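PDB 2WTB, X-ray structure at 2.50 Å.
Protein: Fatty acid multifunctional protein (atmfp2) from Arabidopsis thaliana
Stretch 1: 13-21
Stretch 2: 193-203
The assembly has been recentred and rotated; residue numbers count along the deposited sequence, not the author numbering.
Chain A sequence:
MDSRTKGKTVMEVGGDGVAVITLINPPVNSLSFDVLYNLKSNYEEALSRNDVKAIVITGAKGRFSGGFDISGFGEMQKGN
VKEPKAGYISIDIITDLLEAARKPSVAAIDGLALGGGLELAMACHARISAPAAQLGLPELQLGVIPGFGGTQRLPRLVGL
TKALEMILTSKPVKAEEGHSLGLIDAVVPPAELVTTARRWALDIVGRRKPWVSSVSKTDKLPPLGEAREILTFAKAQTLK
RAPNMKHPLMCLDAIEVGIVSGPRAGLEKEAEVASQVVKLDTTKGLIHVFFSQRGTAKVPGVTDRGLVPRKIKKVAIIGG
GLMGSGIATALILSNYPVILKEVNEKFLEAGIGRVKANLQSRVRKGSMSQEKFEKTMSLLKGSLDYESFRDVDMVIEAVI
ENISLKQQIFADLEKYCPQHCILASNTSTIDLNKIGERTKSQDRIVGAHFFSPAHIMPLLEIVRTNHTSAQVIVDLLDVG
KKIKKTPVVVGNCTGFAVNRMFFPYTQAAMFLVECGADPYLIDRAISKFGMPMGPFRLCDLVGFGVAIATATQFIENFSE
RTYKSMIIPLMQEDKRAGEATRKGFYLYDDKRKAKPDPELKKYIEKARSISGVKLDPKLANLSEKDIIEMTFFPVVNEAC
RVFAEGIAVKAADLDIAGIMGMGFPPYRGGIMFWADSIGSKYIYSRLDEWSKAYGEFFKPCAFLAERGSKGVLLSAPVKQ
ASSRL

Stretch 1 13-21: VGGDGVAVI
Stretch 2 193-203: LVTTARRWALD

A recurrent way to dock a helix beside a β-strand is to let one long arginine reach across apolar neighbours to a carboxylate in the adjoining turn, and residues 13-21 and 193-203 of this Arabidopsis fatty acid multifunctional protein illustrate it. The helix spans 193-203 with regular i to i+4 hydrogen bonds; its N-to-C direction makes 138° with that of the strand leading to Ile21, nearer antiparallel than parallel, with a closest approach of 9.4 Å between axes. Val18 and Arg198 set the register, their CA atoms 6.4 Å apart.

Val13, extended (-97/115), turns away from the helix. A type I turn then runs from Gly14 to Gly17, closed by Gly17 N to Gly14 O (3.2 Å), while Gly14 N bonds Val18 O (3.0 Å). Glycine suits position 14: an ideal CB would lie 2.7 Å from Arg198 NH1, a clash. Gly15 (-78/-7) makes no contact with the helix. Asp16 (-94/-2; chi1 p, chi2 5°) uses both carboxylate oxygens: OD1 accepts from Val18 N (3.0 Å), bracing the turn, and OD2 accepts from Arg198 NH1 (2.8 Å, 158°) in a salt bridge at the guanidinium edge. Arg198 reaches it with chi1 p, chi2 t, chi3 p and chi4 -119°. Gly17 adopts 91/-1, where a CB would jam against the carbonyl O of Asp16.

From Val18 onward the chain is extended, and side chains alternate. Val18 (t), buried, points toward the helix; apolar like Leu202 (m, t), it packs CG2 3.7 Å from Leu202 CG, with CB 3.6 Å from Arg198 NH1. Ala19 points away. Val20 (t) faces the helix again, its CG2 3.2 Å from Arg198 NH2 and, in looser apolar packing, 4.5 Å from Val194 CG1 (Val194 chi1 t). Altogether 357 Å² is buried, and Arg198 contributes the largest share.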

ATOM      1  N   VAL A  13       6.020 -37.055 -19.446  1.00 52.83           N
ATOM      2  CA  VAL A  13       5.490 -37.300 -20.781  1.00 48.14           C
ATOM      3  C   VAL A  13       4.388 -38.350 -20.758  1.00 52.92           C
ATOM      4  O   VAL A  13       4.633 -39.515 -20.445  1.00 66.63           O
ATOM      5  CB  VAL A  13       6.590 -37.766 -21.750  1.00 43.11           C
ATOM      6  CG1 VAL A  13       6.009 -37.973 -23.137  1.00 43.28           C
ATOM      7  CG2 VAL A  13       7.730 -36.760 -21.784  1.00 44.13           C
ATOM      8  N   GLY A  14       3.174 -37.931 -21.095  1.00 56.40           N
ATOM      9  CA  GLY A  14       2.039 -38.832 -21.119  1.00 54.10           C
ATOM     10  C   GLY A  14       2.141 -39.843 -22.242  1.00 56.83           C
ATOM     11  O   GLY A  14       3.078 -39.804 -23.041  1.00 58.22           O
ATOM     12  N   GLY A  15       1.174 -40.754 -22.302  1.00 61.36           N
ATOM     13  CA  GLY A  15       1.133 -41.766 -23.341  1.00 59.11           C
ATOM     14  C   GLY A  15       0.630 -41.211 -24.658  1.00 65.03           C
ATOM     15  O   GLY A  15       0.647 -41.895 -25.679  1.00 68.03           O
ATOM     16  N   ASP A  16       0.175 -39.962 -24.633  1.00 65.38           N
ATOM     17  CA  ASP A  16      -0.269 -39.289 -25.847  1.00 60.13           C
ATOM     18  C   ASP A  16       0.868 -38.469 -26.441  1.00 57.28           C
ATOM     19  O   ASP A  16       0.715 -37.842 -27.488  1.00 68.41           O
ATOM     20  CB  ASP A  16      -1.483 -38.401 -25.566  1.00 57.61           C
ATOM     21  CG  ASP A  16      -1.226 -37.388 -24.467  1.00 57.22           C
ATOM     22  OD1 ASP A  16      -0.074 -37.301 -23.988  1.00 54.57           O
ATOM     23  OD2 ASP A  16      -2.179 -36.680 -24.083  1.00 54.03           O
ATOM     24  N   GLY A  17       2.008 -38.474 -25.758  1.00 45.61           N
ATOM     25  CA  GLY A  17       3.192 -37.797 -26.251  1.00 44.64           C
ATOM     26  C   GLY A  17       3.312 -36.363 -25.779  1.00 55.89           C
ATOM     27  O   GLY A  17       4.274 -35.672 -26.114  1.00 65.07           O
ATOM     28  N   VAL A  18       2.333 -35.910 -25.001  1.00 53.61           N
ATOM     29  CA  VAL A  18       2.354 -34.548 -24.479  1.00 54.80           C
ATOM     30  C   VAL A  18       3.198 -34.449 -23.210  1.00 57.97           C
ATOM     31  O   VAL A  18       3.016 -35.218 -22.265  1.00 49.65           O
ATOM     32  CB  VAL A  18       0.936 -34.024 -24.178  1.00 43.81           C
ATOM     33  CG1 VAL A  18       0.995 -32.559 -23.785  1.00 40.88           C
ATOM     34  CG2 VAL A  18       0.032 -34.216 -25.383  1.00 41.66           C
ATOM     35  N   ALA A  19       4.124 -33.495 -23.199  1.00 51.55           N
ATOM     36  CA  ALA A  19       4.964 -33.261 -22.033  1.00 47.80           C
ATOM     37  C   ALA A  19       4.359 -32.180 -21.140  1.00 54.33           C
ATOM     38  O   ALA A  19       4.188 -31.037 -21.562  1.00 64.23           O
ATOM     39  CB  ALA A  19       6.375 -32.876 -22.463  1.00 43.15           C
ATOM     40  N   VAL A  20       4.035 -32.552 -19.904  1.00 51.18           N
ATOM     41  CA  VAL A  20       3.477 -31.619 -18.933  1.00 45.98           C
ATOM     42  C   VAL A  20       4.556 -31.136 -17.971  1.00 51.38           C
ATOM     43  O   VAL A  20       5.177 -31.938 -17.274  1.00 68.85           O
ATOM     44  CB  VAL A  20       2.354 -32.271 -18.110  1.00 48.88           C
ATOM     45  CG1 VAL A  20       1.732 -31.256 -17.162  1.00 45.86           C
ATOM     46  CG2 VAL A  20       1.304 -32.873 -19.029  1.00 54.55           C
ATOM     47  N   ILE A  21       4.771 -29.825 -17.933  1.00 41.75           N
ATOM     48  CA  ILE A  21       5.774 -29.231 -17.059  1.00 42.92           C
ATOM     49  C   ILE A  21       5.108 -28.473 -15.919  1.00 54.85           C
ATOM     50  O   ILE A  21       4.358 -27.523 -16.154  1.00 55.70           O
ATOM     51  CB  ILE A  21       6.677 -28.256 -17.834  1.00 47.26           C
ATOM     52  CG1 ILE A  21       7.303 -28.952 -19.041  1.00 47.29           C
ATOM     53  CG2 ILE A  21       7.753 -27.676 -16.926  1.00 38.57           C
ATOM     54  CD1 ILE A  21       8.203 -28.052 -19.842  1.00 45.25           C
ATOM     55  N   LEU A 193      -8.537 -28.601 -16.298  1.00 52.13           N
ATOM     56  CA  LEU A 193      -7.500 -27.692 -16.780  1.00 47.96           C
ATOM     57  C   LEU A 193      -6.437 -28.372 -17.645  1.00 49.88           C
ATOM     58  O   LEU A 193      -6.301 -28.064 -18.830  1.00 46.44           O
ATOM     59  CB  LEU A 193      -6.835 -27.004 -15.591  1.00 37.69           C
ATOM     60  CG  LEU A 193      -6.231 -25.623 -15.805  1.00 48.66           C
ATOM     61  CD1 LEU A 193      -7.293 -24.653 -16.286  1.00 56.84           C
ATOM     62  CD2 LEU A 193      -5.613 -25.142 -14.507  1.00 56.71           C
ATOM     63  N   VAL A 194      -5.687 -29.290 -17.049  1.00 50.50           N
ATOM     64  CA  VAL A 194      -4.586 -29.955 -17.744  1.00 47.08           C
ATOM     65  C   VAL A 194      -5.059 -30.880 -18.864  1.00 42.97           C
ATOM     66  O   VAL A 194      -4.426 -30.966 -19.915  1.00 50.55           O
ATOM     67  CB  VAL A 194      -3.692 -30.734 -16.764  1.00 45.22           C
ATOM     68  CG1 VAL A 194      -2.722 -31.630 -17.514  1.00 33.79           C
ATOM     69  CG2 VAL A 194      -2.949 -29.767 -15.860  1.00 46.10           C
ATOM     70  N   THR A 195      -6.174 -31.565 -18.637  1.00 40.39           N
ATOM     71  CA  THR A 195      -6.760 -32.428 -19.657  1.00 47.41           C
ATOM     72  C   THR A 195      -7.134 -31.623 -20.896  1.00 49.93           C
ATOM     73  O   THR A 195      -6.830 -32.013 -22.024  1.00 54.19           O
ATOM     74  CB  THR A 195      -8.015 -33.153 -19.134  1.00 52.88           C
ATOM     75  OG1 THR A 195      -7.621 -34.250 -18.303  1.00 52.02           O
ATOM     76  CG2 THR A 195      -8.842 -33.683 -20.289  1.00 69.27           C
ATOM     77  N   THR A 196      -7.803 -30.497 -20.681  1.00 34.52           N
ATOM     78  CA  THR A 196      -8.177 -29.615 -21.776  1.00 48.36           C
ATOM     79  C   THR A 196      -6.934 -29.118 -22.509  1.00 45.99           C
ATOM     80  O   THR A 196      -6.906 -29.070 -23.738  1.00 50.55           O
ATOM     81  CB  THR A 196      -8.996 -28.412 -21.274  1.00 56.30           C
ATOM     82  OG1 THR A 196     -10.218 -28.876 -20.683  1.00 62.70           O
ATOM     83  CG2 THR A 196      -9.323 -27.469 -22.423  1.00 56.24           C
ATOM     84  N   ALA A 197      -5.900 -28.770 -21.752  1.00 46.61           N
ATOM     85  CA  ALA A 197      -4.685 -28.217 -22.341  1.00 52.70           C
ATOM     86  C   ALA A 197      -3.969 -29.211 -23.252  1.00 52.76           C
ATOM     87  O   ALA A 197      -3.559 -28.857 -24.361  1.00 49.64           O
ATOM     88  CB  ALA A 197      -3.745 -27.703 -21.258  1.00 30.86           C
ATOM     89  N   ARG A 198      -3.818 -30.451 -22.794  1.00 46.86           N
ATOM     90  CA  ARG A 198      -3.148 -31.466 -23.604  1.00 49.13           C
ATOM     91  C   ARG A 198      -3.980 -31.843 -24.834  1.00 47.36           C
ATOM     92  O   ARG A 198      -3.432 -32.148 -25.893  1.00 48.02           O
ATOM     93  CB  ARG A 198      -2.780 -32.707 -22.776  1.00 50.78           C
ATOM     94  CG  ARG A 198      -3.962 -33.502 -22.257  1.00 49.67           C
ATOM     95  CD  ARG A 198      -3.551 -34.905 -21.819  1.00 53.10           C
ATOM     96  NE  ARG A 198      -2.695 -34.904 -20.636  1.00 53.80           N
ATOM     97  CZ  ARG A 198      -1.452 -35.377 -20.608  1.00 60.56           C
ATOM     98  NH1 ARG A 198      -0.911 -35.898 -21.702  1.00 63.87           N
ATOM     99  NH2 ARG A 198      -0.749 -35.337 -19.484  1.00 53.03           N
ATOM    100  N   ARG A 199      -5.302 -31.811 -24.693  1.00 37.02           N
ATOM    101  CA  ARG A 199      -6.191 -32.021 -25.827  1.00 38.99           C
ATOM    102  C   ARG A 199      -6.036 -30.875 -26.824  1.00 54.16           C
ATOM    103  O   ARG A 199      -6.027 -31.084 -28.040  1.00 46.98           O
ATOM    104  CB  ARG A 199      -7.645 -32.109 -25.363  1.00 39.32           C
ATOM    105  CG  ARG A 199      -8.639 -32.326 -26.494  1.00 55.28           C
ATOM    106  CD  ARG A 199     -10.078 -32.116 -26.033  1.00 69.13           C
ATOM    107  NE  ARG A 199     -10.356 -30.714 -25.736  1.00 91.66           N
ATOM    108  CZ  ARG A 199     -10.694 -29.809 -26.651  1.00110.60           C
ATOM    109  NH1 ARG A 199     -10.796 -30.159 -27.926  1.00116.76           N
ATOM    110  NH2 ARG A 199     -10.928 -28.553 -26.292  1.00115.18           N
ATOM    111  N   TRP A 200      -5.915 -29.660 -26.298  1.00 53.51           N
ATOM    112  CA  TRP A 200      -5.732 -28.478 -27.129  1.00 46.65           C
ATOM    113  C   TRP A 200      -4.396 -28.557 -27.864  1.00 47.54           C
ATOM    114  O   TRP A 200      -4.313 -28.254 -29.055  1.00 46.73           O
ATOM    115  CB  TRP A 200      -5.793 -27.212 -26.268  1.00 38.32           C
ATOM    116  CG  TRP A 200      -6.040 -25.954 -27.046  1.00 58.13           C
ATOM    117  CD1 TRP A 200      -5.143 -25.280 -27.824  1.00 66.59           C
ATOM    118  CD2 TRP A 200      -7.264 -25.208 -27.112  1.00 48.65           C
ATOM    119  NE1 TRP A 200      -5.733 -24.169 -28.375  1.00 67.27           N
ATOM    120  CE2 TRP A 200      -7.035 -24.102 -27.953  1.00 56.89           C
ATOM    121  CE3 TRP A 200      -8.532 -25.375 -26.546  1.00 50.91           C
ATOM    122  CZ2 TRP A 200      -8.027 -23.166 -28.241  1.00 54.42           C
ATOM    123  CZ3 TRP A 200      -9.517 -24.442 -26.834  1.00 41.95           C
ATOM    124  CH2 TRP A 200      -9.257 -23.352 -27.672  1.00 46.52           C
ATOM    125  N   ALA A 201      -3.359 -28.981 -27.149  1.00 41.39           N
ATOM    126  CA  ALA A 201      -2.015 -29.074 -27.710  1.00 39.16           C
ATOM    127  C   ALA A 201      -1.940 -30.018 -28.908  1.00 49.34           C
ATOM    128  O   ALA A 201      -1.279 -29.718 -29.901  1.00 49.14           O
ATOM    129  CB  ALA A 201      -1.024 -29.492 -26.641  1.00 30.13           C
ATOM    130  N   LEU A 202      -2.616 -31.159 -28.814  1.00 52.32           N
ATOM    131  CA  LEU A 202      -2.617 -32.123 -29.911  1.00 50.88           C
ATOM    132  C   LEU A 202      -3.556 -31.692 -31.033  1.00 53.49           C
ATOM    133  O   LEU A 202      -3.422 -32.142 -32.168  1.00 60.70           O
ATOM    134  CB  LEU A 202      -2.969 -33.531 -29.419  1.00 54.26           C
ATOM    135  CG  LEU A 202      -1.900 -34.238 -28.583  1.00 50.08           C
ATOM    136  CD1 LEU A 202      -2.165 -35.734 -28.528  1.00 54.49           C
ATOM    137  CD2 LEU A 202      -0.518 -33.972 -29.151  1.00 51.71           C
ATOM    138  N   ASP A 203      -4.507 -30.822 -30.708  1.00 54.74           N
ATOM    139  CA  ASP A 203      -5.356 -30.214 -31.724  1.00 53.18           C
ATOM    140  C   ASP A 203      -4.509 -29.363 -32.668  1.00 48.61           C
ATOM    141  O   ASP A 203      -4.688 -29.396 -33.885  1.00 47.02           O
ATOM    142  CB  ASP A 203      -6.446 -29.356 -31.078  1.00 64.36           C
ATOM    143  CG  ASP A 203      -7.674 -30.159 -30.692  1.00 67.04           C
ATOM    144  OD1 ASP A 203      -7.856 -31.271 -31.232  1.00 54.46           O
ATOM    145  OD2 ASP A 203      -8.466 -29.673 -29.855  1.00 74.19           O
TER